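Local coordinates for ChiX (Serratia marcescens, PDB 5OPZ), which hydrolyses peptidoglycan as a zinc-dependent L-Ala D-Glu endopeptidase and is required for chitinase secretion, at residues W90-R103 and W115-F128. Sequence-based numbering, arbitrary orientation.
With ZN (zinc ion), chain C.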
ATOM      1  N   TRP A  90     -11.916   3.843  -6.257  1.00  7.64           N
ATOM      2  CA  TRP A  90     -11.467   4.635  -5.026  1.00  8.87           C
ATOM      3  C   TRP A  90     -12.398   4.677  -3.756  1.00  9.85           C
ATOM      4  O   TRP A  90     -12.134   5.419  -2.767  1.00 12.41           O
ATOM      5  CB  TRP A  90     -11.113   6.054  -5.475  1.00  9.52           C
ATOM      6  CG  TRP A  90     -10.112   5.994  -6.539  1.00 10.41           C
ATOM      7  CD1 TRP A  90     -10.311   6.217  -7.873  1.00 11.38           C
ATOM      8  CD2 TRP A  90      -8.730   5.653  -6.402  1.00  9.12           C
ATOM      9  NE1 TRP A  90      -9.161   6.002  -8.572  1.00 11.00           N
ATOM     10  CE2 TRP A  90      -8.164   5.668  -7.693  1.00 10.42           C
ATOM     11  CE3 TRP A  90      -7.927   5.296  -5.313  1.00  9.58           C
ATOM     12  CZ2 TRP A  90      -6.818   5.371  -7.920  1.00 10.34           C
ATOM     13  CZ3 TRP A  90      -6.588   5.014  -5.547  1.00  8.61           C
ATOM     14  CH2 TRP A  90      -6.046   5.049  -6.841  1.00 10.79           C
ATOM     15  N   GLU A  91     -13.437   3.822  -3.723  1.00  9.91           N
ATOM     16  CA  GLU A  91     -14.367   3.839  -2.613  1.00 12.10           C
ATOM     17  C   GLU A  91     -13.743   3.362  -1.289  1.00 10.85           C
ATOM     18  O   GLU A  91     -13.099   2.332  -1.246  1.00  9.59           O
ATOM     19  CB  GLU A  91     -15.639   3.057  -2.969  1.00 14.55           C
ATOM     20  CG  GLU A  91     -16.414   3.608  -4.182  1.00 17.49           C
ATOM     21  CD  GLU A  91     -17.080   4.976  -3.975  1.00 24.14           C
ATOM     22  OE1 GLU A  91     -17.094   5.512  -2.857  1.00 30.88           O
ATOM     23  OE2 GLU A  91     -17.610   5.545  -4.950  1.00 31.48           O
ATOM     24  N   TRP A  92     -13.999   4.113  -0.228  1.00 11.68           N
ATOM     25  CA  TRP A  92     -13.389   3.900   1.093  1.00 11.17           C
ATOM     26  C   TRP A  92     -13.501   2.471   1.606  1.00 10.41           C
ATOM     27  O   TRP A  92     -12.545   1.932   2.111  1.00  9.30           O
ATOM     28  CB  TRP A  92     -14.053   4.842   2.130  1.00 11.92           C
ATOM     29  CG  TRP A  92     -13.671   4.550   3.546  1.00 14.07           C
ATOM     30  CD1 TRP A  92     -14.372   3.793   4.441  1.00 16.15           C
ATOM     31  CD2 TRP A  92     -12.462   4.924   4.206  1.00 16.96           C
ATOM     32  NE1 TRP A  92     -13.678   3.679   5.611  1.00 16.09           N
ATOM     33  CE2 TRP A  92     -12.495   4.352   5.499  1.00 15.25           C
ATOM     34  CE3 TRP A  92     -11.346   5.674   3.826  1.00 20.25           C
ATOM     35  CZ2 TRP A  92     -11.490   4.580   6.441  1.00 19.74           C
ATOM     36  CZ3 TRP A  92     -10.324   5.858   4.735  1.00 21.51           C
ATOM     37  CH2 TRP A  92     -10.413   5.330   6.035  1.00 17.47           C
ATOM     38  N   ASP A  93     -14.680   1.884   1.501  1.00 10.14           N
ATOM     39  CA  ASP A  93     -14.898   0.581   2.091  1.00  9.86           C
ATOM     40  C   ASP A  93     -13.972  -0.496   1.565  1.00  7.64           C
ATOM     41  O   ASP A  93     -13.581  -1.400   2.301  1.00  8.96           O
ATOM     42  CB  ASP A  93     -16.373   0.122   1.990  1.00 12.46           C
ATOM     43  CG  ASP A  93     -17.185   0.647   3.102  1.00 17.54           C
ATOM     44  OD1 ASP A  93     -16.681   0.612   4.228  1.00 22.60           O
ATOM     45  OD2 ASP A  93     -18.299   1.107   2.838  1.00 24.99           O
ATOM     46  N   TYR A  94     -13.586  -0.388   0.302  1.00  6.05           N
ATOM     47  CA  TYR A  94     -12.651  -1.344  -0.271  1.00  6.32           C
ATOM     48  C   TYR A  94     -11.293  -1.274   0.442  1.00  6.25           C
ATOM     49  O   TYR A  94     -10.681  -2.298   0.748  1.00  6.89           O
ATOM     50  CB  TYR A  94     -12.476  -1.122  -1.765  1.00  6.39           C
ATOM     51  CG  TYR A  94     -13.673  -1.454  -2.650  1.00  7.48           C
ATOM     52  CD1 TYR A  94     -14.189  -2.734  -2.664  1.00  7.79           C
ATOM     53  CD2 TYR A  94     -14.205  -0.541  -3.510  1.00  8.79           C
ATOM     54  CE1 TYR A  94     -15.227  -3.084  -3.460  1.00  9.09           C
ATOM     55  CE2 TYR A  94     -15.283  -0.852  -4.318  1.00  9.62           C
ATOM     56  CZ  TYR A  94     -15.800  -2.125  -4.273  1.00  9.59           C
ATOM     57  OH  TYR A  94     -16.827  -2.429  -5.121  1.00 11.56           O
ATOM     58  N   TYR A  95     -10.844  -0.045   0.694  1.00  6.45           N
ATOM     59  CA  TYR A  95      -9.574   0.176   1.389  1.00  6.36           C
ATOM     60  C   TYR A  95      -9.647  -0.251   2.835  1.00  5.91           C
ATOM     61  O   TYR A  95      -8.669  -0.790   3.373  1.00  6.74           O
ATOM     62  CB  TYR A  95      -9.150   1.669   1.254  1.00  7.26           C
ATOM     63  CG  TYR A  95      -8.877   1.953  -0.190  1.00  6.65           C
ATOM     64  CD1 TYR A  95      -9.910   2.306  -1.062  1.00  7.35           C
ATOM     65  CD2 TYR A  95      -7.626   1.723  -0.739  1.00  5.95           C
ATOM     66  CE1 TYR A  95      -9.703   2.388  -2.403  1.00  7.17           C
ATOM     67  CE2 TYR A  95      -7.399   1.863  -2.073  1.00  6.23           C
ATOM     68  CZ  TYR A  95      -8.458   2.181  -2.928  1.00  6.11           C
ATOM     69  OH  TYR A  95      -8.221   2.211  -4.292  1.00  7.11           O
ATOM     70  N   ALA A  96     -10.804  -0.095   3.481  1.00  5.81           N
ATOM     71  CA  ALA A  96     -10.973  -0.631   4.845  1.00  7.46           C
ATOM     72  C   ALA A  96     -10.798  -2.151   4.868  1.00  7.27           C
ATOM     73  O   ALA A  96     -10.202  -2.708   5.804  1.00  8.32           O
ATOM     74  CB  ALA A  96     -12.281  -0.184   5.453  1.00  8.61           C
ATOM     75  N   GLN A  97     -11.325  -2.795   3.833  1.00  7.11           N
ATOM     76  CA  GLN A  97     -11.189  -4.251   3.767  1.00  6.68           C
ATOM     77  C   GLN A  97      -9.788  -4.672   3.482  1.00  6.52           C
ATOM     78  O   GLN A  97      -9.325  -5.672   4.045  1.00  7.20           O
ATOM     79  CB  GLN A  97     -12.153  -4.819   2.732  1.00  8.74           C
ATOM     80  CG  GLN A  97     -13.617  -4.707   3.137  1.00 10.75           C
ATOM     81  CD  GLN A  97     -14.544  -5.458   2.218  1.00 13.96           C
ATOM     82  OE1 GLN A  97     -14.505  -6.661   2.190  1.00 15.17           O
ATOM     83  NE2 GLN A  97     -15.387  -4.736   1.478  1.00 16.21           N
ATOM     84  N   ILE A  98      -9.139  -3.964   2.566  1.00  5.79           N
ATOM     85  CA  ILE A  98      -7.715  -4.209   2.322  1.00  5.38           C
ATOM     86  C   ILE A  98      -6.929  -4.072   3.631  1.00  5.73           C
ATOM     87  O   ILE A  98      -6.025  -4.889   3.914  1.00  6.04           O
ATOM     88  CB  ILE A  98      -7.112  -3.343   1.198  1.00  5.63           C
ATOM     89  CG1 ILE A  98      -7.795  -3.681  -0.114  1.00  6.47           C
ATOM     90  CG2 ILE A  98      -5.599  -3.504   1.110  1.00  5.63           C
ATOM     91  CD1 ILE A  98      -7.673  -2.588  -1.143  1.00  7.39           C
ATOM     92  N   ALA A  99      -7.198  -3.023   4.399  1.00  6.90           N
ATOM     93  CA  ALA A  99      -6.464  -2.796   5.628  1.00  6.66           C
ATOM     94  C   ALA A  99      -6.695  -3.908   6.645  1.00  6.43           C
ATOM     95  O   ALA A  99      -5.799  -4.157   7.432  1.00  6.68           O
ATOM     96  CB  ALA A  99      -6.803  -1.444   6.214  1.00  7.78           C
ATOM     97  N   VAL A 100      -7.861  -4.562   6.661  1.00  6.24           N
ATOM     98  CA  VAL A 100      -8.053  -5.745   7.544  1.00  7.16           C
ATOM     99  C   VAL A 100      -6.991  -6.800   7.200  1.00  6.51           C
ATOM    100  O   VAL A 100      -6.381  -7.413   8.095  1.00  7.92           O
ATOM    101  CB  VAL A 100      -9.455  -6.346   7.398  1.00  8.26           C
ATOM    102  CG1 VAL A 100      -9.607  -7.712   8.023  1.00 10.55           C
ATOM    103  CG2 VAL A 100     -10.443  -5.380   7.998  1.00  8.80           C
ATOM    104  N   ALA A 101      -6.844  -7.067   5.902  1.00  5.91           N
ATOM    105  CA  ALA A 101      -5.899  -8.043   5.426  1.00  5.68           C
ATOM    106  C   ALA A 101      -4.451  -7.644   5.762  1.00  4.83           C
ATOM    107  O   ALA A 101      -3.663  -8.499   6.166  1.00  6.41           O
ATOM    108  CB  ALA A 101      -6.061  -8.235   3.953  1.00  5.86           C
ATOM    109  N   VAL A 102      -4.099  -6.376   5.541  1.00  5.08           N
ATOM    110  CA  VAL A 102      -2.791  -5.898   5.872  1.00  5.26           C
ATOM    111  C   VAL A 102      -2.519  -6.015   7.352  1.00  5.57           C
ATOM    112  O   VAL A 102      -1.414  -6.443   7.731  1.00  7.57           O
ATOM    113  CB  VAL A 102      -2.534  -4.470   5.357  1.00  5.60           C
ATOM    114  CG1 VAL A 102      -1.183  -3.957   5.858  1.00  6.47           C
ATOM    115  CG2 VAL A 102      -2.598  -4.434   3.857  1.00  5.44           C
ATOM    116  N   ARG A 103      -3.483  -5.647   8.179  1.00  6.14           N
ATOM    117  CA  ARG A 103      -3.308  -5.731   9.637  1.00  7.18           C
ATOM    118  C   ARG A 103      -3.122  -7.155  10.107  1.00  6.64           C
ATOM    119  O   ARG A 103      -2.295  -7.418  10.981  1.00  7.33           O
ATOM    120  CB  ARG A 103      -4.560  -5.140  10.316  1.00  9.42           C
ATOM    121  CG  ARG A 103      -4.566  -4.769  11.768  1.00 12.56           C
ATOM    122  CD  ARG A 103      -5.801  -3.936  12.202  1.00 13.81           C
ATOM    123  NE  ARG A 103      -6.022  -2.687  11.481  1.00 15.52           N
ATOM    124  CZ  ARG A 103      -7.054  -2.383  10.668  1.00 15.23           C
ATOM    125  NH1 ARG A 103      -8.063  -3.221  10.384  1.00 18.39           N
ATOM    126  NH2 ARG A 103      -7.083  -1.166  10.134  1.00 18.89           N
ATOM    127  N   TRP A 115      -1.479   2.578   8.593  1.00  6.79           N
ATOM    128  CA  TRP A 115      -2.426   2.779   7.509  1.00  6.23           C
ATOM    129  C   TRP A 115      -2.887   4.252   7.463  1.00  5.18           C
ATOM    130  O   TRP A 115      -3.266   4.794   8.493  1.00  6.66           O
ATOM    131  CB  TRP A 115      -3.635   1.866   7.705  1.00  6.79           C
ATOM    132  CG  TRP A 115      -4.688   1.982   6.688  1.00  6.24           C
ATOM    133  CD1 TRP A 115      -4.505   2.165   5.345  1.00  6.67           C
ATOM    134  CD2 TRP A 115      -6.110   1.971   6.900  1.00  6.43           C
ATOM    135  NE1 TRP A 115      -5.713   2.197   4.705  1.00  6.12           N
ATOM    136  CE2 TRP A 115      -6.715   2.075   5.626  1.00  6.87           C
ATOM    137  CE3 TRP A 115      -6.927   1.791   8.024  1.00  7.08           C
ATOM    138  CZ2 TRP A 115      -8.118   2.097   5.478  1.00  6.75           C
ATOM    139  CZ3 TRP A 115      -8.312   1.790   7.863  1.00  6.85           C
ATOM    140  CH2 TRP A 115      -8.876   1.949   6.609  1.00  7.17           C
ATOM    141  N   GLY A 116      -2.934   4.834   6.279  1.00  5.78           N
ATOM    142  CA  GLY A 116      -3.438   6.206   6.124  1.00  5.99           C
ATOM    143  C   GLY A 116      -4.887   6.346   6.473  1.00  6.26           C
ATOM    144  O   GLY A 116      -5.356   7.446   6.686  1.00  7.63           O
ATOM    145  N   GLY A 117      -5.614   5.233   6.528  1.00  6.61           N
ATOM    146  CA  GLY A 117      -6.986   5.279   6.990  1.00  6.87           C
ATOM    147  C   GLY A 117      -7.156   5.557   8.467  1.00  7.50           C
ATOM    148  O   GLY A 117      -8.253   5.863   8.902  1.00 11.03           O
ATOM    149  N   GLU A 118      -6.039   5.553   9.194  1.00  8.72           N
ATOM    150  CA  GLU A 118      -5.966   5.905  10.604  1.00  9.66           C
ATOM    151  C   GLU A 118      -5.076   7.119  10.894  1.00 10.52           C
ATOM    152  O   GLU A 118      -4.693   7.366  12.046  1.00 14.06           O
ATOM    153  CB  GLU A 118      -5.471   4.670  11.392  1.00 10.93           C
ATOM    154  CG  GLU A 118      -6.491   3.545  11.415  1.00 12.42           C
ATOM    155  CD  GLU A 118      -5.928   2.159  11.760  1.00 12.70           C
ATOM    156  OE1 GLU A 118      -4.720   1.986  12.053  1.00 15.80           O
ATOM    157  OE2 GLU A 118      -6.739   1.224  11.851  1.00 16.07           O
ATOM    158  N   TRP A 119      -4.800   7.906   9.860  1.00 10.19           N
ATOM    159  CA  TRP A 119      -4.195   9.215  10.070  1.00 10.79           C
ATOM    160  C   TRP A 119      -5.109  10.052  10.925  1.00 12.17           C
ATOM    161  O   TRP A 119      -6.310   9.851  10.899  1.00 12.54           O
ATOM    162  CB  TRP A 119      -3.933   9.944   8.751  1.00  9.95           C
ATOM    163  CG  TRP A 119      -2.800   9.414   7.903  1.00  9.73           C
ATOM    164  CD1 TRP A 119      -1.711   8.762   8.342  1.00 10.24           C
ATOM    165  CD2 TRP A 119      -2.631   9.583   6.498  1.00  9.12           C
ATOM    166  NE1 TRP A 119      -0.890   8.467   7.295  1.00 11.12           N
ATOM    167  CE2 TRP A 119      -1.409   9.006   6.151  1.00  9.43           C
ATOM    168  CE3 TRP A 119      -3.391  10.168   5.500  1.00  9.70           C
ATOM    169  CZ2 TRP A 119      -0.939   8.969   4.840  1.00 10.01           C
ATOM    170  CZ3 TRP A 119      -2.922  10.155   4.202  1.00  9.44           C
ATOM    171  CH2 TRP A 119      -1.733   9.523   3.876  1.00  8.45           C
ATOM    172  N   LYS A 120      -4.528  10.945  11.719  1.00 13.09           N
ATOM    173  CA  LYS A 120      -5.318  11.731  12.670  1.00 15.08           C
ATOM    174  C   LYS A 120      -6.250  12.698  11.983  1.00 17.03           C
ATOM    175  O   LYS A 120      -7.310  13.006  12.520  1.00 21.74           O
ATOM    176  CB  LYS A 120      -4.427  12.453  13.669  1.00 17.42           C
ATOM    177  CG  LYS A 120      -3.818  11.459  14.655  1.00 22.19           C
ATOM    178  CD  LYS A 120      -2.973  12.094  15.742  1.00 27.63           C
ATOM    179  CE  LYS A 120      -2.692  11.088  16.849  1.00 31.15           C
ATOM    180  NZ  LYS A 120      -2.127  11.776  18.036  1.00 33.53           N
ATOM    181  N   THR A 121      -5.855  13.160  10.797  0.70 14.96           N
ATOM    182  CA  THR A 121      -6.716  13.940   9.916  0.70 15.02           C
ATOM    183  C   THR A 121      -6.507  13.506   8.473  0.70 12.70           C
ATOM    184  O   THR A 121      -5.562  12.796   8.160  0.70 13.49           O
ATOM    185  CB  THR A 121      -6.408  15.438  10.031  0.70 15.53           C
ATOM    186  OG1 THR A 121      -5.005  15.638   9.822  0.70 18.00           O
ATOM    187  CG2 THR A 121      -6.823  15.985  11.411  0.70 15.41           C
ATOM    188  N   LEU A 122      -7.419  13.937   7.616  1.00 12.22           N
ATOM    189  CA  LEU A 122      -7.349  13.714   6.164  1.00 10.60           C
ATOM    190  C   LEU A 122      -7.076  12.249   5.825  1.00 10.36           C
ATOM    191  O   LEU A 122      -6.211  11.919   5.061  1.00 10.10           O
ATOM    192  CB  LEU A 122      -6.350  14.670   5.495  1.00 11.42           C
ATOM    193  CG  LEU A 122      -6.510  16.177   5.774  1.00 13.30           C
ATOM    194  CD1 LEU A 122      -5.468  16.987   5.017  1.00 14.60           C
ATOM    195  CD2 LEU A 122      -7.929  16.629   5.476  1.00 14.45           C
ATOM    196  N   LYS A 123      -7.825  11.371   6.458  1.00 11.03           N
ATOM    197  CA  LYS A 123      -7.633   9.936   6.296  1.00 10.81           C
ATOM    198  C   LYS A 123      -7.742   9.601   4.823  1.00 11.29           C
ATOM    199  O   LYS A 123      -8.619  10.143   4.135  1.00 12.98           O
ATOM    200  CB  LYS A 123      -8.725   9.174   7.047  1.00 12.68           C
ATOM    201  CG  LYS A 123      -8.519   9.132   8.535  1.00 15.10           C
ATOM    202  CD  LYS A 123      -9.776   8.651   9.255  1.00 16.72           C
ATOM    203  CE  LYS A 123      -9.516   8.443  10.737  1.00 18.51           C
ATOM    204  NZ  LYS A 123      -9.066   9.686  11.431  1.00 21.22           N
ATOM    205  N   ASP A 124      -6.890   8.687   4.358  1.00 11.06           N
ATOM    206  CA  ASP A 124      -6.905   8.241   2.967  1.00 12.22           C
ATOM    207  C   ASP A 124      -6.467   6.771   2.902  1.00 11.61           C
ATOM    208  O   ASP A 124      -5.490   6.340   3.511  1.00 13.44           O
ATOM    209  CB  ASP A 124      -6.003   9.103   2.070  1.00 14.16           C
ATOM    210  CG  ASP A 124      -6.347   8.974   0.580  1.00 15.60           C
ATOM    211  OD1 ASP A 124      -7.548   8.964   0.218  1.00 19.46           O
ATOM    212  OD2 ASP A 124      -5.417   8.927  -0.253  1.00 16.23           O
ATOM    213  N   GLY A 125      -7.254   6.022   2.173  1.00  9.50           N
ATOM    214  CA  GLY A 125      -7.183   4.594   2.175  1.00  9.14           C
ATOM    215  C   GLY A 125      -5.963   3.932   1.575  1.00  7.18           C
ATOM    216  O   GLY A 125      -5.653   2.863   2.024  1.00  7.18           O
ATOM    217  N   PRO A 126      -5.332   4.476   0.523  1.00  6.06           N
ATOM    218  CA  PRO A 126      -4.265   3.703  -0.143  1.00  5.96           C
ATOM    219  C   PRO A 126      -2.949   3.490   0.609  1.00  5.54           C
ATOM    220  O   PRO A 126      -2.280   2.514   0.275  1.00  5.98           O
ATOM    221  CB  PRO A 126      -3.977   4.521  -1.389  1.00  6.06           C
ATOM    222  CG  PRO A 126      -5.306   5.143  -1.697  1.00  7.26           C
ATOM    223  CD  PRO A 126      -5.877   5.528  -0.367  1.00  7.40           C
ATOM    224  N   HIS A 127      -2.587   4.340   1.567  1.00  4.81           N
ATOM    225  CA  HIS A 127      -1.235   4.397   2.072  1.00  4.45           C
ATOM    226  C   HIS A 127      -0.992   3.473   3.215  1.00  4.58           C
ATOM    227  O   HIS A 127      -1.719   3.483   4.196  1.00  5.25           O
ATOM    228  CB  HIS A 127      -0.964   5.845   2.486  1.00  4.42           C
ATOM    229  CG  HIS A 127       0.438   6.104   2.963  1.00  5.07           C
ATOM    230  ND1 HIS A 127       1.482   6.385   2.118  1.00  5.55           N
ATOM    231  CD2 HIS A 127       0.988   5.932   4.178  1.00  5.91           C
ATOM    232  CE1 HIS A 127       2.599   6.499   2.796  1.00  5.65           C
ATOM    233  NE2 HIS A 127       2.326   6.192   4.046  1.00  5.66           N
ATOM    234  N   PHE A 128       0.078   2.683   3.093  1.00  4.07           N
ATOM    235  CA  PHE A 128       0.571   1.847   4.196  1.00  4.50           C
ATOM    236  C   PHE A 128       2.091   2.090   4.359  1.00  5.04           C
ATOM    237  O   PHE A 128       2.786   2.228   3.331  1.00  6.24           O
ATOM    238  CB  PHE A 128       0.340   0.370   3.962  1.00  4.13           C
ATOM    239  CG  PHE A 128      -1.091  -0.019   3.897  1.00  4.60           C
ATOM    240  CD1 PHE A 128      -1.835   0.121   2.744  1.00  4.81           C
ATOM    241  CD2 PHE A 128      -1.742  -0.370   5.041  1.00  4.48           C
ATOM    242  CE1 PHE A 128      -3.160  -0.272   2.691  1.00  5.15           C
ATOM    243  CE2 PHE A 128      -3.047  -0.802   5.014  1.00  5.45           C
ATOM    244  CZ  PHE A 128      -3.772  -0.713   3.844  1.00  4.97           C
TER
HETATM  245 ZN    ZN C 201       1.578   6.841   0.121  1.00  7.54          ZN
HETATM  246  O   HOH W   1      -4.147  -0.944  12.295  1.00 29.31           O
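A99 CB and the W115 indole make the central contact between helical residues 92-103 and the 115-128 segment: the methyl lies 3.5 Å from the centroid of the six-membered ring and 11° off its normal, a CH-pi contact over the face. G117 CA covers the opposite face, so the indole is sandwiched between the helix and the 3-10 turn 116-117. At its edge, NE1 donates in the ring plane to G125 O (2.8 Å, N-H...O angle 161°), a bond that fixes the rotation of the indole and ties strand 113-115 to the loop before H127. W92 adds a second aromatic, its six-membered ring slid aside from that of W115 (centroids 5.3 Å apart, planes at 30°) with little overlap; G117 CA meets its edge, 3.6 Å from W92 CH2. The F128 ring likewise has two occupied faces, V102 CG2 on one and W115 CD1 on the other, while A99 CA and CB sit at its edge. With CG anti to the carbonyl carbon, the Y95 ring brings CD2 to G125 O and CE2 to P126 CG; Y95 CB lies 3.6 Å from G125 CA. Near the surface, R103 NH2 forms a salt bridge to E118 OE2 (3.0 Å), and a water accepting from R103 NE and donating to E118 OE1 makes a second link. H127 points away from the helix and binds zinc through ND1 (2.0 Å) together with H72 and D79, while Y95 OH is hydrogen-bonded to S89 O and to A82 N at the end of strand 77-82. The contact thus packs a helix of the D-alanyl-D-alanine carboxypeptidase-like (clan MD) domain onto the strand and loop carrying a zinc ligand: helix 92-109 lies on a face of the antiparallel sheet, V102 and F128 both touching V113 of strand 113-115 and V102 reaching helix 27-39.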